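Local coordinates for DltD domain-containing protein (Beauveria bassiana, PDB 7D78), which is the thioesterase DcsB, an alpha/beta-hydrolase-fold enzyme that probably cyclises a polyketide chain into a medium-ring lactone, at residues Ala152-Cys157 against Asp310-Phe315; Val259-Pro264 against Lys286-Ala291; Glu265-Ser270 against Lys294-Val299. All blocks are in the same frame, centred on the assembly; numbering follows the deposited sequence.

Contact 1: Ala152-Cys157 against Asp310-Phe315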
loop_
_atom_site.group_PDB
_atom_site.type_symbol
_atom_site.label_atom_id
_atom_site.label_comp_id
_atom_site.label_asym_id
_atom_site.label_seq_id
_atom_site.Cartn_x
_atom_site.Cartn_y
_atom_site.Cartn_z
ATOM N N ALA A 152 -23.281 1.734 -2.709
ATOM C CA ALA A 152 -23.109 2.637 -3.837
ATOM C C ALA A 152 -21.862 3.466 -3.588
ATOM O O ALA A 152 -21.449 3.676 -2.444
ATOM C CB ALA A 152 -24.315 3.560 -4.042
ATOM N N LEU A 153 -21.291 3.955 -4.682
ATOM C CA LEU A 153 -20.048 4.713 -4.670
ATOM C C LEU A 153 -20.247 5.961 -5.513
ATOM O O LEU A 153 -20.609 5.865 -6.688
ATOM C CB LEU A 153 -18.899 3.870 -5.222
ATOM C CG LEU A 153 -17.584 4.576 -5.535
ATOM C CD1 LEU A 153 -16.939 5.063 -4.236
ATOM C CD2 LEU A 153 -16.662 3.606 -6.271
ATOM N N VAL A 154 -20.021 7.128 -4.920
ATOM C CA VAL A 154 -20.076 8.394 -5.639
ATOM C C VAL A 154 -18.687 9.001 -5.604
ATOM O O VAL A 154 -18.162 9.293 -4.523
ATOM C CB VAL A 154 -21.105 9.354 -5.028
ATOM C CG1 VAL A 154 -21.016 10.713 -5.706
ATOM C CG2 VAL A 154 -22.502 8.766 -5.164
ATOM N N MET A 155 -18.090 9.173 -6.775
ATOM C CA MET A 155 -16.775 9.786 -6.901
ATOM C C MET A 155 -16.925 11.121 -7.613
ATOM O O MET A 155 -17.412 11.178 -8.750
ATOM C CB MET A 155 -15.813 8.888 -7.674
ATOM C CG MET A 155 -15.424 7.611 -6.947
ATOM S SD MET A 155 -14.169 6.718 -7.876
ATOM C CE MET A 155 -15.132 6.078 -9.238
ATOM N N VAL A 156 -16.498 12.185 -6.953
ATOM C CA VAL A 156 -16.469 13.513 -7.548
ATOM C C VAL A 156 -15.020 13.847 -7.864
ATOM O O VAL A 156 -14.160 13.803 -6.975
ATOM C CB VAL A 156 -17.100 14.555 -6.616
ATOM C CG1 VAL A 156 -17.028 15.950 -7.239
ATOM C CG2 VAL A 156 -18.525 14.155 -6.300
ATOM N N CYS A 157 -14.755 14.165 -9.133
ATOM C CA CYS A 157 -13.438 14.508 -9.668
ATOM C C CYS A 157 -12.312 13.649 -9.071
ATOM O O CYS A 157 -11.337 14.187 -8.537
ATOM C CB CYS A 157 -13.144 15.995 -9.486
ATOM S SG CYS A 157 -13.127 16.610 -7.762
ATOM N N ASP A 310 -28.662 16.998 -6.680
ATOM C CA ASP A 310 -29.903 16.251 -6.865
ATOM C C ASP A 310 -29.663 14.971 -7.654
ATOM O O ASP A 310 -30.280 13.933 -7.377
ATOM C CB ASP A 310 -30.950 17.126 -7.558
ATOM C CG ASP A 310 -31.674 18.028 -6.587
ATOM O OD1 ASP A 310 -31.523 17.807 -5.364
ATOM O OD2 ASP A 310 -32.387 18.952 -7.035
ATOM N N ALA A 311 -28.759 15.023 -8.635
ATOM C CA ALA A 311 -28.436 13.828 -9.402
ATOM C C ALA A 311 -27.803 12.754 -8.526
ATOM O O ALA A 311 -28.027 11.556 -8.750
ATOM C CB ALA A 311 -27.506 14.185 -10.555
ATOM N N MET A 312 -27.021 13.161 -7.524
ATOM C CA MET A 312 -26.410 12.194 -6.616
ATOM C C MET A 312 -27.465 11.485 -5.780
ATOM O O MET A 312 -27.493 10.253 -5.716
ATOM C CB MET A 312 -25.393 12.889 -5.711
ATOM C CG MET A 312 -24.230 13.509 -6.446
ATOM S SD MET A 312 -23.201 14.520 -5.355
ATOM C CE MET A 312 -21.888 14.884 -6.477
ATOM N N THR A 313 -28.353 12.248 -5.135
ATOM C CA THR A 313 -29.374 11.630 -4.295
ATOM C C THR A 313 -30.319 10.767 -5.107
ATOM O O THR A 313 -30.831 9.766 -4.597
ATOM C CB THR A 313 -30.168 12.690 -3.537
ATOM O OG1 THR A 313 -30.675 13.664 -4.458
ATOM C CG2 THR A 313 -29.275 13.368 -2.533
ATOM N N GLU A 314 -30.584 11.148 -6.358
ATOM C CA GLU A 314 -31.406 10.307 -7.218
ATOM C C GLU A 314 -30.706 8.981 -7.493
ATOM O O GLU A 314 -31.317 7.912 -7.381
ATOM C CB GLU A 314 -31.734 11.039 -8.522
ATOM C CG GLU A 314 -32.612 10.237 -9.482
ATOM C CD GLU A 314 -32.528 10.736 -10.923
ATOM O OE1 GLU A 314 -33.336 10.278 -11.763
ATOM O OE2 GLU A 314 -31.656 11.587 -11.222
ATOM N N PHE A 315 -29.410 9.031 -7.832
ATOM C CA PHE A 315 -28.661 7.800 -8.092
ATOM C C PHE A 315 -28.615 6.912 -6.853
ATOM O O PHE A 315 -28.785 5.692 -6.944
ATOM C CB PHE A 315 -27.245 8.137 -8.573
ATOM C CG PHE A 315 -26.387 6.929 -8.838
ATOM C CD1 PHE A 315 -26.403 6.314 -10.081
ATOM C CD2 PHE A 315 -25.553 6.415 -7.849
ATOM C CE1 PHE A 315 -25.619 5.198 -10.336
ATOM C CE2 PHE A 315 -24.759 5.289 -8.092
ATOM C CZ PHE A 315 -24.789 4.686 -9.335
#

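Contact 2: Val259-Pro264 against Lys286-Ala291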
loop_
_atom_site.group_PDB
_atom_site.type_symbol
_atom_site.label_atom_id
_atom_site.label_comp_id
_atom_site.label_asym_id
_atom_site.label_seq_id
_atom_site.Cartn_x
_atom_site.Cartn_y
_atom_site.Cartn_z
ATOM N N VAL A 259 -21.899 2.800 -9.313
ATOM C CA VAL A 259 -20.946 3.897 -9.203
ATOM C C VAL A 259 -21.420 5.084 -10.026
ATOM O O VAL A 259 -21.749 4.945 -11.210
ATOM C CB VAL A 259 -19.522 3.470 -9.619
ATOM C CG1 VAL A 259 -19.531 2.741 -10.960
ATOM C CG2 VAL A 259 -18.577 4.690 -9.658
ATOM N N LEU A 260 -21.424 6.251 -9.399
ATOM C CA LEU A 260 -21.650 7.524 -10.064
ATOM C C LEU A 260 -20.346 8.305 -10.041
ATOM O O LEU A 260 -19.755 8.490 -8.972
ATOM C CB LEU A 260 -22.752 8.323 -9.361
ATOM C CG LEU A 260 -22.843 9.796 -9.751
ATOM C CD1 LEU A 260 -23.351 9.909 -11.187
ATOM C CD2 LEU A 260 -23.765 10.530 -8.781
ATOM N N MET A 261 -19.889 8.742 -11.210
ATOM C CA MET A 261 -18.735 9.623 -11.300
ATOM C C MET A 261 -19.157 10.988 -11.826
ATOM O O MET A 261 -19.839 11.083 -12.857
ATOM C CB MET A 261 -17.654 9.039 -12.206
ATOM C CG MET A 261 -16.421 9.928 -12.293
ATOM S SD MET A 261 -15.158 9.227 -13.366
ATOM C CE MET A 261 -14.863 7.647 -12.576
ATOM N N VAL A 262 -18.732 12.036 -11.129
ATOM C CA VAL A 262 -18.941 13.418 -11.538
ATOM C C VAL A 262 -17.585 14.010 -11.898
ATOM O O VAL A 262 -16.711 14.153 -11.031
ATOM C CB VAL A 262 -19.621 14.233 -10.430
ATOM C CG1 VAL A 262 -19.834 15.680 -10.886
ATOM C CG2 VAL A 262 -20.939 13.577 -10.022
ATOM N N THR A 263 -17.415 14.372 -13.169
ATOM C CA THR A 263 -16.151 14.857 -13.694
ATOM C C THR A 263 -16.296 16.296 -14.165
ATOM O O THR A 263 -17.220 16.596 -14.940
ATOM C CB THR A 263 -15.685 13.972 -14.863
ATOM O OG1 THR A 263 -15.354 12.671 -14.366
ATOM C CG2 THR A 263 -14.460 14.578 -15.571
ATOM N N PRO A 264 -15.417 17.209 -13.739
ATOM C CA PRO A 264 -15.479 18.584 -14.248
ATOM C C PRO A 264 -14.904 18.643 -15.654
ATOM O O PRO A 264 -13.818 18.114 -15.910
ATOM C CB PRO A 264 -14.610 19.378 -13.259
ATOM C CG PRO A 264 -14.120 18.355 -12.210
ATOM C CD PRO A 264 -14.258 17.015 -12.849
ATOM N N LYS A 286 -23.843 1.969 -13.547
ATOM C CA LYS A 286 -23.003 3.152 -13.394
ATOM C C LYS A 286 -23.638 4.348 -14.090
ATOM O O LYS A 286 -24.505 4.201 -14.957
ATOM C CB LYS A 286 -21.591 2.907 -13.946
ATOM C CG LYS A 286 -21.532 2.625 -15.452
ATOM C CD LYS A 286 -20.098 2.325 -15.878
ATOM C CE LYS A 286 -19.985 2.126 -17.381
ATOM N NZ LYS A 286 -18.617 1.709 -17.764
ATOM N N LYS A 287 -23.178 5.538 -13.702
ATOM C CA LYS A 287 -23.667 6.786 -14.272
ATOM C C LYS A 287 -22.531 7.790 -14.309
ATOM O O LYS A 287 -21.780 7.926 -13.339
ATOM C CB LYS A 287 -24.842 7.374 -13.477
ATOM C CG LYS A 287 -25.348 8.704 -14.057
ATOM C CD LYS A 287 -26.585 9.226 -13.335
ATOM C CE LYS A 287 -27.063 10.557 -13.931
ATOM N NZ LYS A 287 -27.304 10.436 -15.400
ATOM N N PHE A 288 -22.419 8.499 -15.426
ATOM C CA PHE A 288 -21.413 9.533 -15.607
ATOM C C PHE A 288 -22.077 10.899 -15.748
ATOM O O PHE A 288 -23.068 11.045 -16.473
ATOM C CB PHE A 288 -20.557 9.231 -16.839
ATOM C CG PHE A 288 -19.471 10.231 -17.073
ATOM C CD1 PHE A 288 -18.289 10.161 -16.360
ATOM C CD2 PHE A 288 -19.639 11.249 -17.995
ATOM C CE1 PHE A 288 -17.283 11.089 -16.570
ATOM C CE2 PHE A 288 -18.645 12.178 -18.212
ATOM C CZ PHE A 288 -17.463 12.100 -17.500
ATOM N N LEU A 289 -21.534 11.895 -15.045
ATOM C CA LEU A 289 -22.007 13.275 -15.124
ATOM C C LEU A 289 -20.829 14.195 -15.389
ATOM O O LEU A 289 -19.883 14.230 -14.596
ATOM C CB LEU A 289 -22.699 13.710 -13.832
ATOM C CG LEU A 289 -24.197 13.517 -13.694
ATOM C CD1 LEU A 289 -24.668 14.476 -12.625
ATOM C CD2 LEU A 289 -24.886 13.785 -15.014
ATOM N N GLU A 290 -20.886 14.949 -16.485
ATOM C CA GLU A 290 -19.885 15.971 -16.768
ATOM C C GLU A 290 -20.425 17.323 -16.334
ATOM O O GLU A 290 -21.527 17.708 -16.739
ATOM C CB GLU A 290 -19.522 16.002 -18.253
ATOM C CG GLU A 290 -18.544 17.111 -18.625
ATOM C CD GLU A 290 -18.012 16.961 -20.045
ATOM O OE1 GLU A 290 -18.766 16.471 -20.909
ATOM O OE2 GLU A 290 -16.841 17.314 -20.296
ATOM N N ALA A 291 -19.660 18.035 -15.505
ATOM C CA ALA A 291 -20.049 19.363 -15.031
ATOM C C ALA A 291 -19.424 20.397 -15.964
ATOM O O ALA A 291 -18.247 20.739 -15.829
ATOM C CB ALA A 291 -19.621 19.577 -13.581
#

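Contact 3: Glu265-Ser270 against Lys294-Val299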
loop_
_atom_site.group_PDB
_atom_site.type_symbol
_atom_site.label_atom_id
_atom_site.label_comp_id
_atom_site.label_asym_id
_atom_site.label_seq_id
_atom_site.Cartn_x
_atom_site.Cartn_y
_atom_site.Cartn_z
ATOM N N GLU A 265 -15.639 19.297 -16.566
ATOM C CA GLU A 265 -15.162 19.438 -17.942
ATOM C C GLU A 265 -13.764 20.039 -17.998
ATOM O O GLU A 265 -12.910 19.574 -18.761
ATOM C CB GLU A 265 -16.128 20.305 -18.763
ATOM C CG GLU A 265 -15.718 20.391 -20.233
ATOM C CD GLU A 265 -16.432 21.496 -20.994
ATOM O OE1 GLU A 265 -17.000 22.401 -20.345
ATOM O OE2 GLU A 265 -16.416 21.455 -22.243
ATOM N N LEU A 266 -13.514 21.074 -17.200
ATOM C CA LEU A 266 -12.268 21.829 -17.234
ATOM C C LEU A 266 -11.382 21.514 -16.031
ATOM O O LEU A 266 -10.761 22.400 -15.441
ATOM C CB LEU A 266 -12.556 23.327 -17.318
ATOM C CG LEU A 266 -13.507 23.690 -18.463
ATOM C CD1 LEU A 266 -13.810 25.180 -18.477
ATOM C CD2 LEU A 266 -12.900 23.250 -19.778
ATOM N N ASP A 267 -11.308 20.242 -15.657
ATOM C CA ASP A 267 -10.481 19.845 -14.523
ATOM C C ASP A 267 -9.009 19.999 -14.887
ATOM O O ASP A 267 -8.481 19.227 -15.691
ATOM C CB ASP A 267 -10.799 18.404 -14.132
ATOM C CG ASP A 267 -10.321 18.064 -12.732
ATOM O OD1 ASP A 267 -9.261 18.591 -12.333
ATOM O OD2 ASP A 267 -10.997 17.268 -12.040
ATOM N N THR A 268 -8.334 20.981 -14.288
ATOM C CA THR A 268 -6.906 21.189 -14.497
ATOM C C THR A 268 -6.035 20.464 -13.476
ATOM O O THR A 268 -4.809 20.607 -13.531
ATOM C CB THR A 268 -6.566 22.680 -14.437
ATOM O OG1 THR A 268 -7.082 23.220 -13.211
ATOM C CG2 THR A 268 -7.166 23.420 -15.628
ATOM N N MET A 269 -6.629 19.735 -12.527
ATOM C CA MET A 269 -5.870 18.968 -11.539
ATOM C C MET A 269 -5.930 17.464 -11.734
ATOM O O MET A 269 -4.949 16.777 -11.438
ATOM C CB MET A 269 -6.316 19.281 -10.100
ATOM C CG MET A 269 -5.753 20.580 -9.492
ATOM S SD MET A 269 -6.834 21.332 -8.262
ATOM C CE MET A 269 -6.350 20.622 -6.707
ATOM N N SER A 270 -7.062 16.931 -12.169
ATOM C CA SER A 270 -7.179 15.520 -12.524
ATOM C C SER A 270 -7.670 15.450 -13.960
ATOM O O SER A 270 -8.824 15.830 -14.233
ATOM C CB SER A 270 -8.142 14.801 -11.579
ATOM O OG SER A 270 -8.385 13.470 -12.004
ATOM N N LYS A 294 -16.785 23.536 -15.395
ATOM C CA LYS A 294 -16.322 23.474 -14.015
ATOM C C LYS A 294 -14.891 22.953 -13.934
ATOM O O LYS A 294 -14.414 22.245 -14.826
ATOM C CB LYS A 294 -17.244 22.592 -13.170
ATOM C CG LYS A 294 -18.631 23.177 -13.005
ATOM C CD LYS A 294 -18.550 24.653 -12.645
ATOM C CE LYS A 294 -19.937 25.274 -12.557
ATOM N NZ LYS A 294 -20.702 24.765 -11.394
ATOM N N GLY A 295 -14.208 23.332 -12.849
ATOM C CA GLY A 295 -12.899 22.823 -12.527
ATOM C C GLY A 295 -12.929 21.857 -11.355
ATOM O O GLY A 295 -13.984 21.497 -10.833
ATOM N N HIS A 296 -11.726 21.442 -10.942
ATOM C CA HIS A 296 -11.591 20.451 -9.872
ATOM C C HIS A 296 -12.230 20.928 -8.570
ATOM O O HIS A 296 -12.826 20.127 -7.838
ATOM C CB HIS A 296 -10.109 20.126 -9.664
ATOM C CG HIS A 296 -9.856 18.872 -8.884
ATOM N ND1 HIS A 296 -10.025 17.615 -9.422
ATOM C CD2 HIS A 296 -9.411 18.683 -7.619
ATOM C CE1 HIS A 296 -9.712 16.705 -8.517
ATOM N NE2 HIS A 296 -9.341 17.325 -7.412
ATOM N N LEU A 297 -12.115 22.226 -8.255
ATOM C CA LEU A 297 -12.638 22.748 -6.992
ATOM C C LEU A 297 -14.022 23.366 -7.105
ATOM O O LEU A 297 -14.680 23.552 -6.077
ATOM C CB LEU A 297 -11.713 23.819 -6.393
ATOM C CG LEU A 297 -10.283 23.471 -5.978
ATOM C CD1 LEU A 297 -10.198 22.121 -5.300
ATOM C CD2 LEU A 297 -9.365 23.540 -7.178
ATOM N N THR A 298 -14.470 23.713 -8.310
ATOM C CA THR A 298 -15.761 24.355 -8.512
ATOM C C THR A 298 -16.813 23.391 -9.031
ATOM O O THR A 298 -17.926 23.815 -9.362
ATOM C CB THR A 298 -15.620 25.537 -9.482
ATOM O OG1 THR A 298 -15.122 25.068 -10.743
ATOM C CG2 THR A 298 -14.662 26.588 -8.917
ATOM N N VAL A 299 -16.484 22.102 -9.120
ATOM C CA VAL A 299 -17.406 21.138 -9.710
ATOM C C VAL A 299 -18.718 21.082 -8.935
ATOM O O VAL A 299 -19.773 20.794 -9.511
ATOM C CB VAL A 299 -16.721 19.761 -9.794
ATOM C CG1 VAL A 299 -16.270 19.305 -8.404
ATOM C CG2 VAL A 299 -17.626 18.740 -10.463
HETATM O O HOH W 1 -9.259 22.660 -12.011
#

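Contact 1: Ala152-Cys157 against Asp310-Phe315
Met312 reaches from helix 305-319 down to strand 150-156, and its CE methyl presses on Val156 CG2 at 3.4 Å, closer than carbons usually pack. The thioether chain is extended beyond CG, which carries the methyl far from the helix backbone; it crosses the valine side chain at about a right angle, so the meeting is of one methyl with one branch. Val156 turns CG2 to the helix by placing it beside its own backbone N, with CG1 anti to that atom (chi1 179°). Two residues earlier on the strand, Val154 CG1 lies 4.3 Å from Met312 CG, an ordinary apolar contact. Phe315 meets the strand more loosely still: its CE2 stands 4.4 Å from Ala152 CB, the methyl lying oblique to the ring. The contact is wholly apolar between the side chains, and all its touching residues are buried. On the other side of the helix Asp310 and Glu314 face solvent, while Asp310 OD1 is bonded to Gln78. The helix runs nearly antiparallel to the strand, at 163°, with the axes 10.0 Å apart, as expected for a helix laid on a sheet. Met312 also touches Trp131 of strand 127-133, Phe315 touches Leu260 of strand 259-264 and Ala311 touches Leu289 of strand 286-291, so the helix packs across four neighbouring strands.

Contact 2: Val259-Pro264 against Lys286-Ala291
A beta-alpha-beta unit, strand 259-264, helix 272-281 and strand 286-291, brings these two strands side by side in parallel, in register from Val259 with Lys286 to Pro264 with Ala291. Five backbone hydrogen bonds join them in the staggered pattern of parallel strands: Lys287 and Leu289 give their N-H to Val259 and Met261, and Met261 and Thr263 give theirs to Lys287 and Leu289. The last, from Ala291 N to Thr263 O at 2.9 Å, has its donor tilted 26° from the carbonyl plane. On the face of Leu260, Leu260 CD1 lies 3.7 Å from Lys287 CG, the two chains pointing the same way, and Val262 CG2 stands 4.2 Å from Leu289 CB. On the other face the Phe288 ring, its CG anti to the backbone N (chi1 -178°), leans toward Thr263, whose OG1 is 3.3 Å from Phe288 CE1 and bonds to Gln275 of the connecting helix. Met261 SD sits at the edge of that ring, 5.5 Å from its centroid, a Met-aromatic contact. Helix 272-281 covers this face and helix 305-319 the Leu260 face, the layered alpha-beta-alpha build of the alpha/beta hydrolase fold.

Contact 3: Glu265-Ser270 against Lys294-Val299
His296 and Asp267 meet through a nearly straight hydrogen bond, 2.8 Å from His296 ND1 to Asp267 OD2 with 173° at the hydrogen. The oxygen lies in the imidazole plane, at the ring edge, and is approached on its syn side, although the carboxylate and ring planes stand 52° apart. Over one face of the ring comes Met269 CB, a CH-pi contact 4.0 Å from the centroid. The rest of that methionine, bent at chi3 (90°), carries its CE to 3.7 Å from His296 CD2 and rests its SD 3.5 Å from Leu297 CD2. In the second shell, Asp267 OD1 takes two backbone N-H groups of its own loop: Ser270 N at 2.8 Å, from above the carboxylate plane, and Met269 N nearly in line with the C-O bond. The Met269 bond closes an Asx turn and the Ser270 bond completes an Asx motif; together they limit the carboxylate's rotation, while Gln275 NE2 gives a further bond to OD2. In the histidine loop Thr298 OG1 accepts from Gly295 N, and a water accepts from His296 N. Further out, Leu266 N bonds to Lys294 O at 2.8 Å and ties the two loops together near the strand ends. Beyond the ring, His296 NE2 bonds to Ser134 OG, at the turn after strand 127-133. The line Asp267, His296, Ser134 is consistent with the Ser-His-Asp catalytic triad of alpha/beta hydrolases, the serine on a nucleophile elbow.

Contacts 1 and 2 lie on the half of the sheet ending in strand 286-291; contact 3 lies in loops beyond its strand ends. Strands 150-156, 259-264 and 286-291 are neighbours, the last an edge within this chain. Contacts 1 and 2 have centres about 8 Å apart and share this sheet, and helix 305-319 of contact 1 packs on contact 2. The centre of contact 3 is about 13 Å from that of contact 2 and about 17 Å from that of contact 1. Along the chain contacts 2 and 3 alternate, both nested within the span closed by contact 1. The sheet thus sets two loops together at its carboxyl end, where the probable catalytic residues gather.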